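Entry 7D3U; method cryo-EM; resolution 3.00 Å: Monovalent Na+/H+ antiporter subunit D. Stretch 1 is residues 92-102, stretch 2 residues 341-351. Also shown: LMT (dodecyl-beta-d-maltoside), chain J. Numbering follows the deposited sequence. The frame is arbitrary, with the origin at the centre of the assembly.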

ATOM      1  N   LEU A  92      -9.016 -14.577  -4.832  1.00 66.79           N
ATOM      2  CA  LEU A  92      -9.602 -15.882  -4.549  1.00 66.79           C
ATOM      3  C   LEU A  92      -8.779 -16.646  -3.519  1.00 66.79           C
ATOM      4  O   LEU A  92      -9.334 -17.212  -2.568  1.00 66.79           O
ATOM      5  CB  LEU A  92      -9.730 -16.685  -5.841  1.00 66.79           C
ATOM      6  CG  LEU A  92     -10.125 -18.153  -5.714  1.00 66.79           C
ATOM      7  CD1 LEU A  92     -11.480 -18.279  -5.056  1.00 66.79           C
ATOM      8  CD2 LEU A  92     -10.136 -18.812  -7.078  1.00 66.79           C
ATOM      9  N   THR A  93      -7.453 -16.659  -3.675  1.00 68.83           N
ATOM     10  CA  THR A  93      -6.626 -17.399  -2.726  1.00 68.83           C
ATOM     11  C   THR A  93      -6.603 -16.726  -1.358  1.00 68.83           C
ATOM     12  O   THR A  93      -6.598 -17.409  -0.329  1.00 68.83           O
ATOM     13  CB  THR A  93      -5.207 -17.564  -3.261  1.00 68.83           C
ATOM     14  OG1 THR A  93      -4.565 -16.286  -3.323  1.00 68.83           O
ATOM     15  CG2 THR A  93      -5.227 -18.202  -4.636  1.00 68.83           C
ATOM     16  N   CYS A  94      -6.609 -15.392  -1.316  1.00 70.56           N
ATOM     17  CA  CYS A  94      -6.647 -14.721  -0.023  1.00 70.56           C
ATOM     18  C   CYS A  94      -7.991 -14.910   0.668  1.00 70.56           C
ATOM     19  O   CYS A  94      -8.043 -14.991   1.897  1.00 70.56           O
ATOM     20  CB  CYS A  94      -6.326 -13.238  -0.185  1.00 70.56           C
ATOM     21  SG  CYS A  94      -4.648 -12.911  -0.771  1.00 70.56           S
ATOM     22  N   ALA A  95      -9.082 -15.022  -0.093  1.00 68.44           N
ATOM     23  CA  ALA A  95     -10.366 -15.329   0.528  1.00 68.44           C
ATOM     24  C   ALA A  95     -10.398 -16.763   1.036  1.00 68.44           C
ATOM     25  O   ALA A  95     -10.941 -17.035   2.116  1.00 68.44           O
ATOM     26  CB  ALA A  95     -11.502 -15.080  -0.462  1.00 68.44           C
ATOM     27  N   ALA A  96      -9.817 -17.696   0.278  1.00 69.06           N
ATOM     28  CA  ALA A  96      -9.738 -19.076   0.744  1.00 69.06           C
ATOM     29  C   ALA A  96      -8.843 -19.200   1.969  1.00 69.06           C
ATOM     30  O   ALA A  96      -9.025 -20.118   2.776  1.00 69.06           O
ATOM     31  CB  ALA A  96      -9.234 -19.983  -0.376  1.00 69.06           C
ATOM     32  N   PHE A  97      -7.873 -18.299   2.117  1.00 69.50           N
ATOM     33  CA  PHE A  97      -7.067 -18.271   3.331  1.00 69.50           C
ATOM     34  C   PHE A  97      -7.831 -17.648   4.490  1.00 69.50           C
ATOM     35  O   PHE A  97      -7.723 -18.115   5.627  1.00 69.50           O
ATOM     36  CB  PHE A  97      -5.767 -17.506   3.082  1.00 69.50           C
ATOM     37  CG  PHE A  97      -4.957 -17.259   4.324  1.00 69.50           C
ATOM     38  CD1 PHE A  97      -4.014 -18.176   4.744  1.00 69.50           C
ATOM     39  CD2 PHE A  97      -5.117 -16.095   5.055  1.00 69.50           C
ATOM     40  CE1 PHE A  97      -3.264 -17.947   5.877  1.00 69.50           C
ATOM     41  CE2 PHE A  97      -4.371 -15.865   6.190  1.00 69.50           C
ATOM     42  CZ  PHE A  97      -3.443 -16.791   6.600  1.00 69.50           C
ATOM     43  N   ALA A  98      -8.593 -16.587   4.223  1.00 70.44           N
ATOM     44  CA  ALA A  98      -9.348 -15.931   5.282  1.00 70.44           C
ATOM     45  C   ALA A  98     -10.458 -16.821   5.814  1.00 70.44           C
ATOM     46  O   ALA A  98     -10.829 -16.707   6.986  1.00 70.44           O
ATOM     47  CB  ALA A  98      -9.926 -14.612   4.778  1.00 70.44           C
ATOM     48  N   VAL A  99     -11.001 -17.704   4.976  1.00 70.68           N
ATOM     49  CA  VAL A  99     -12.033 -18.621   5.452  1.00 70.68           C
ATOM     50  C   VAL A  99     -11.458 -19.577   6.489  1.00 70.68           C
ATOM     51  O   VAL A  99     -12.107 -19.889   7.494  1.00 70.68           O
ATOM     52  CB  VAL A  99     -12.665 -19.375   4.271  1.00 70.68           C
ATOM     53  CG1 VAL A  99     -13.398 -20.611   4.756  1.00 70.68           C
ATOM     54  CG2 VAL A  99     -13.612 -18.465   3.532  1.00 70.68           C
ATOM     55  N   ALA A 100     -10.228 -20.043   6.278  1.00 71.41           N
ATOM     56  CA  ALA A 100      -9.611 -20.967   7.221  1.00 71.41           C
ATOM     57  C   ALA A 100      -9.014 -20.251   8.424  1.00 71.41           C
ATOM     58  O   ALA A 100      -8.997 -20.812   9.525  1.00 71.41           O
ATOM     59  CB  ALA A 100      -8.536 -21.794   6.519  1.00 71.41           C
ATOM     60  N   ALA A 101      -8.522 -19.025   8.238  1.00 73.68           N
ATOM     61  CA  ALA A 101      -7.854 -18.312   9.321  1.00 73.68           C
ATOM     62  C   ALA A 101      -8.820 -17.990  10.453  1.00 73.68           C
ATOM     63  O   ALA A 101      -8.503 -18.194  11.630  1.00 73.68           O
ATOM     64  CB  ALA A 101      -7.211 -17.033   8.788  1.00 73.68           C
ATOM     65  N   GLY A 102     -10.006 -17.496  10.118  1.00 75.89           N
ATOM     66  CA  GLY A 102     -10.940 -17.050  11.130  1.00 75.89           C
ATOM     67  C   GLY A 102     -11.734 -15.843  10.688  1.00 75.89           C
ATOM     68  O   GLY A 102     -12.786 -15.541  11.257  1.00 75.89           O
TER
HETATM   69  C1  LMT J 604     -12.409 -24.144   8.882  1.00 74.77           C
HETATM   70  C2  LMT J 604     -12.261 -24.944   7.624  1.00 74.77           C
HETATM   71  C3  LMT J 604     -11.350 -24.381   6.584  1.00 74.77           C
HETATM   72  C4  LMT J 604     -11.742 -24.991   5.265  1.00 74.77           C
HETATM   73  C5  LMT J 604     -11.157 -24.210   4.138  1.00 74.77           C
HETATM   74  C6  LMT J 604     -11.987 -24.311   2.904  1.00 74.77           C
HETATM   75  C7  LMT J 604     -11.509 -23.326   1.879  1.00 74.77           C
HETATM   76  C8  LMT J 604     -12.365 -23.454   0.666  1.00 74.77           C
HETATM   77  C9  LMT J 604     -11.921 -22.624  -0.493  1.00 74.77           C
HETATM   78  C10 LMT J 604     -12.597 -23.176  -1.716  1.00 74.77           C
HETATM   79  C11 LMT J 604     -12.189 -22.439  -2.951  1.00 74.77           C
HETATM   80  C12 LMT J 604     -10.737 -22.606  -3.246  1.00 74.77           C
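Stretch 2, residues 341-351: FLAIGAIEVRY

The helix of stretch 2 has begun earlier in the chain and runs on through Arg-350, almost parallel to the helix of stretch 1, their N-to-C directions differing by 10°. The axes come no nearer than 11.2 Å, and side chains bridge the gap, Phe-97 foremost on its side with 90 Å² covered. With chi1 in the t well, its ring enters a hollow formed by Leu-342, Gly-345, Ala-346 and Val-349, a knob in a hole. Leu-342 (m, t) brings its end over one face of the ring: Leu-342 CD2 lies 3.8 Å from the ring centroid in a CH-pi contact and 3.4 Å from Phe-97 CG. Phe-97 CZ lies 3.7 Å from Gly-345 C; a CB on this glycine would press on Phe-341 O at 2.3 Å, while standing an ordinary 3.8 Å from Phe-97 CZ. Ala-346 offers only a methyl, its CB 3.8 Å from Phe-97 CE1.

A turn further on, the bump belongs to stretch 2. Val-349 points toward stretch 1, and Val-349 CG2 meets Ala-101 CB at 4.0 Å; the backbones are close here, Ala-101 CA and Val-349 CA lying 6.4 Å apart, and the alanine methyl takes up little of that space. Partly exposed, Arg-350 leaves its helix sideways, but its end comes nearer, with Arg-350 NH1 4.0 Å from Ala-101 O. No hydrogen bond joins the stretches; shape and apolar packing make the contact.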

ATOM      1  N   PHE A 341       2.845 -13.148   2.120  1.00 68.65           N
ATOM      2  CA  PHE A 341       1.988 -12.710   3.212  1.00 68.65           C
ATOM      3  C   PHE A 341       1.040 -13.808   3.670  1.00 68.65           C
ATOM      4  O   PHE A 341       0.474 -13.703   4.762  1.00 68.65           O
ATOM      5  CB  PHE A 341       1.181 -11.482   2.794  1.00 68.65           C
ATOM      6  CG  PHE A 341       1.907 -10.185   2.979  1.00 68.65           C
ATOM      7  CD1 PHE A 341       2.133  -9.679   4.243  1.00 68.65           C
ATOM      8  CD2 PHE A 341       2.349  -9.464   1.888  1.00 68.65           C
ATOM      9  CE1 PHE A 341       2.793  -8.482   4.414  1.00 68.65           C
ATOM     10  CE2 PHE A 341       3.007  -8.268   2.055  1.00 68.65           C
ATOM     11  CZ  PHE A 341       3.230  -7.776   3.318  1.00 68.65           C
ATOM     12  N   LEU A 342       0.849 -14.848   2.860  1.00 69.06           N
ATOM     13  CA  LEU A 342       0.007 -15.973   3.244  1.00 69.06           C
ATOM     14  C   LEU A 342       0.775 -17.043   4.001  1.00 69.06           C
ATOM     15  O   LEU A 342       0.177 -17.781   4.790  1.00 69.06           O
ATOM     16  CB  LEU A 342      -0.641 -16.597   2.006  1.00 69.06           C
ATOM     17  CG  LEU A 342      -1.738 -15.793   1.311  1.00 69.06           C
ATOM     18  CD1 LEU A 342      -2.229 -16.527   0.078  1.00 69.06           C
ATOM     19  CD2 LEU A 342      -2.878 -15.532   2.263  1.00 69.06           C
ATOM     20  N   ALA A 343       2.083 -17.154   3.773  1.00 70.76           N
ATOM     21  CA  ALA A 343       2.895 -18.089   4.541  1.00 70.76           C
ATOM     22  C   ALA A 343       3.256 -17.504   5.899  1.00 70.76           C
ATOM     23  O   ALA A 343       3.102 -18.166   6.930  1.00 70.76           O
ATOM     24  CB  ALA A 343       4.155 -18.460   3.761  1.00 70.76           C
ATOM     25  N   ILE A 344       3.739 -16.261   5.916  1.00 71.32           N
ATOM     26  CA  ILE A 344       4.000 -15.590   7.184  1.00 71.32           C
ATOM     27  C   ILE A 344       2.691 -15.276   7.896  1.00 71.32           C
ATOM     28  O   ILE A 344       2.630 -15.277   9.130  1.00 71.32           O
ATOM     29  CB  ILE A 344       4.842 -14.324   6.943  1.00 71.32           C
ATOM     30  CG1 ILE A 344       6.238 -14.708   6.460  1.00 71.32           C
ATOM     31  CG2 ILE A 344       4.951 -13.494   8.207  1.00 71.32           C
ATOM     32  CD1 ILE A 344       6.981 -15.606   7.415  1.00 71.32           C
ATOM     33  N   GLY A 345       1.621 -15.030   7.139  1.00 72.27           N
ATOM     34  CA  GLY A 345       0.330 -14.794   7.758  1.00 72.27           C
ATOM     35  C   GLY A 345      -0.267 -16.037   8.382  1.00 72.27           C
ATOM     36  O   GLY A 345      -1.005 -15.946   9.367  1.00 72.27           O
ATOM     37  N   ALA A 346       0.034 -17.211   7.825  1.00 72.82           N
ATOM     38  CA  ALA A 346      -0.443 -18.453   8.416  1.00 72.82           C
ATOM     39  C   ALA A 346       0.277 -18.780   9.714  1.00 72.82           C
ATOM     40  O   ALA A 346      -0.244 -19.555  10.519  1.00 72.82           O
ATOM     41  CB  ALA A 346      -0.279 -19.608   7.431  1.00 72.82           C
ATOM     42  N   ILE A 347       1.459 -18.208   9.933  1.00 74.32           N
ATOM     43  CA  ILE A 347       2.149 -18.387  11.203  1.00 74.32           C
ATOM     44  C   ILE A 347       1.575 -17.455  12.257  1.00 74.32           C
ATOM     45  O   ILE A 347       1.356 -17.856  13.404  1.00 74.32           O
ATOM     46  CB  ILE A 347       3.659 -18.168  11.013  1.00 74.32           C
ATOM     47  CG1 ILE A 347       4.244 -19.266  10.130  1.00 74.32           C
ATOM     48  CG2 ILE A 347       4.364 -18.126  12.353  1.00 74.32           C
ATOM     49  CD1 ILE A 347       5.682 -19.034   9.770  1.00 74.32           C
ATOM     50  N   GLU A 348       1.312 -16.201  11.885  1.00 79.68           N
ATOM     51  CA  GLU A 348       0.741 -15.244  12.823  1.00 79.68           C
ATOM     52  C   GLU A 348      -0.673 -15.615  13.244  1.00 79.68           C
ATOM     53  O   GLU A 348      -1.166 -15.083  14.244  1.00 79.68           O
ATOM     54  CB  GLU A 348       0.747 -13.844  12.213  1.00 79.68           C
ATOM     55  CG  GLU A 348       2.100 -13.165  12.251  1.00 79.68           C
ATOM     56  CD  GLU A 348       2.002 -11.670  12.026  1.00 79.68           C
ATOM     57  OE1 GLU A 348       0.873 -11.169  11.843  1.00 79.68           O
ATOM     58  OE2 GLU A 348       3.053 -10.996  12.034  1.00 79.68           O
ATOM     59  N   VAL A 349      -1.336 -16.505  12.509  1.00 75.61           N
ATOM     60  CA  VAL A 349      -2.682 -16.916  12.888  1.00 75.61           C
ATOM     61  C   VAL A 349      -2.632 -17.994  13.960  1.00 75.61           C
ATOM     62  O   VAL A 349      -3.401 -17.962  14.926  1.00 75.61           O
ATOM     63  CB  VAL A 349      -3.460 -17.380  11.644  1.00 75.61           C
ATOM     64  CG1 VAL A 349      -4.625 -18.267  12.040  1.00 75.61           C
ATOM     65  CG2 VAL A 349      -3.948 -16.182  10.853  1.00 75.61           C
ATOM     66  N   ARG A 350      -1.720 -18.955  13.824  1.00 76.06           N
ATOM     67  CA  ARG A 350      -1.619 -20.042  14.788  1.00 76.06           C
ATOM     68  C   ARG A 350      -0.611 -19.767  15.893  1.00 76.06           C
ATOM     69  O   ARG A 350      -0.809 -20.226  17.022  1.00 76.06           O
ATOM     70  CB  ARG A 350      -1.244 -21.344  14.079  1.00 76.06           C
ATOM     71  CG  ARG A 350      -2.335 -21.905  13.191  1.00 76.06           C
ATOM     72  CD  ARG A 350      -3.704 -21.737  13.818  1.00 76.06           C
ATOM     73  NE  ARG A 350      -4.726 -22.474  13.085  1.00 76.06           N
ATOM     74  CZ  ARG A 350      -5.997 -22.101  12.998  1.00 76.06           C
ATOM     75  NH1 ARG A 350      -6.406 -20.993  13.599  1.00 76.06           N
ATOM     76  NH2 ARG A 350      -6.857 -22.833  12.308  1.00 76.06           N
ATOM     77  N   TYR A 351       0.464 -19.040  15.601  1.00 77.40           N
ATOM     78  CA  TYR A 351       1.505 -18.775  16.583  1.00 77.40           C
ATOM     79  C   TYR A 351       1.499 -17.343  17.096  1.00 77.40           C
ATOM     80  O   TYR A 351       2.338 -16.999  17.934  1.00 77.40           O
ATOM     81  CB  TYR A 351       2.881 -19.101  15.995  1.00 77.40           C
ATOM     82  CG  TYR A 351       3.104 -20.570  15.737  1.00 77.40           C
ATOM     83  CD1 TYR A 351       2.726 -21.149  14.536  1.00 77.40           C
ATOM     84  CD2 TYR A 351       3.696 -21.379  16.695  1.00 77.40           C
ATOM     85  CE1 TYR A 351       2.929 -22.490  14.296  1.00 77.40           C
ATOM     86  CE2 TYR A 351       3.902 -22.720  16.464  1.00 77.40           C
ATOM     87  CZ  TYR A 351       3.517 -23.271  15.264  1.00 77.40           C
ATOM     88  OH  TYR A 351       3.722 -24.609  15.032  1.00 77.40           O
TER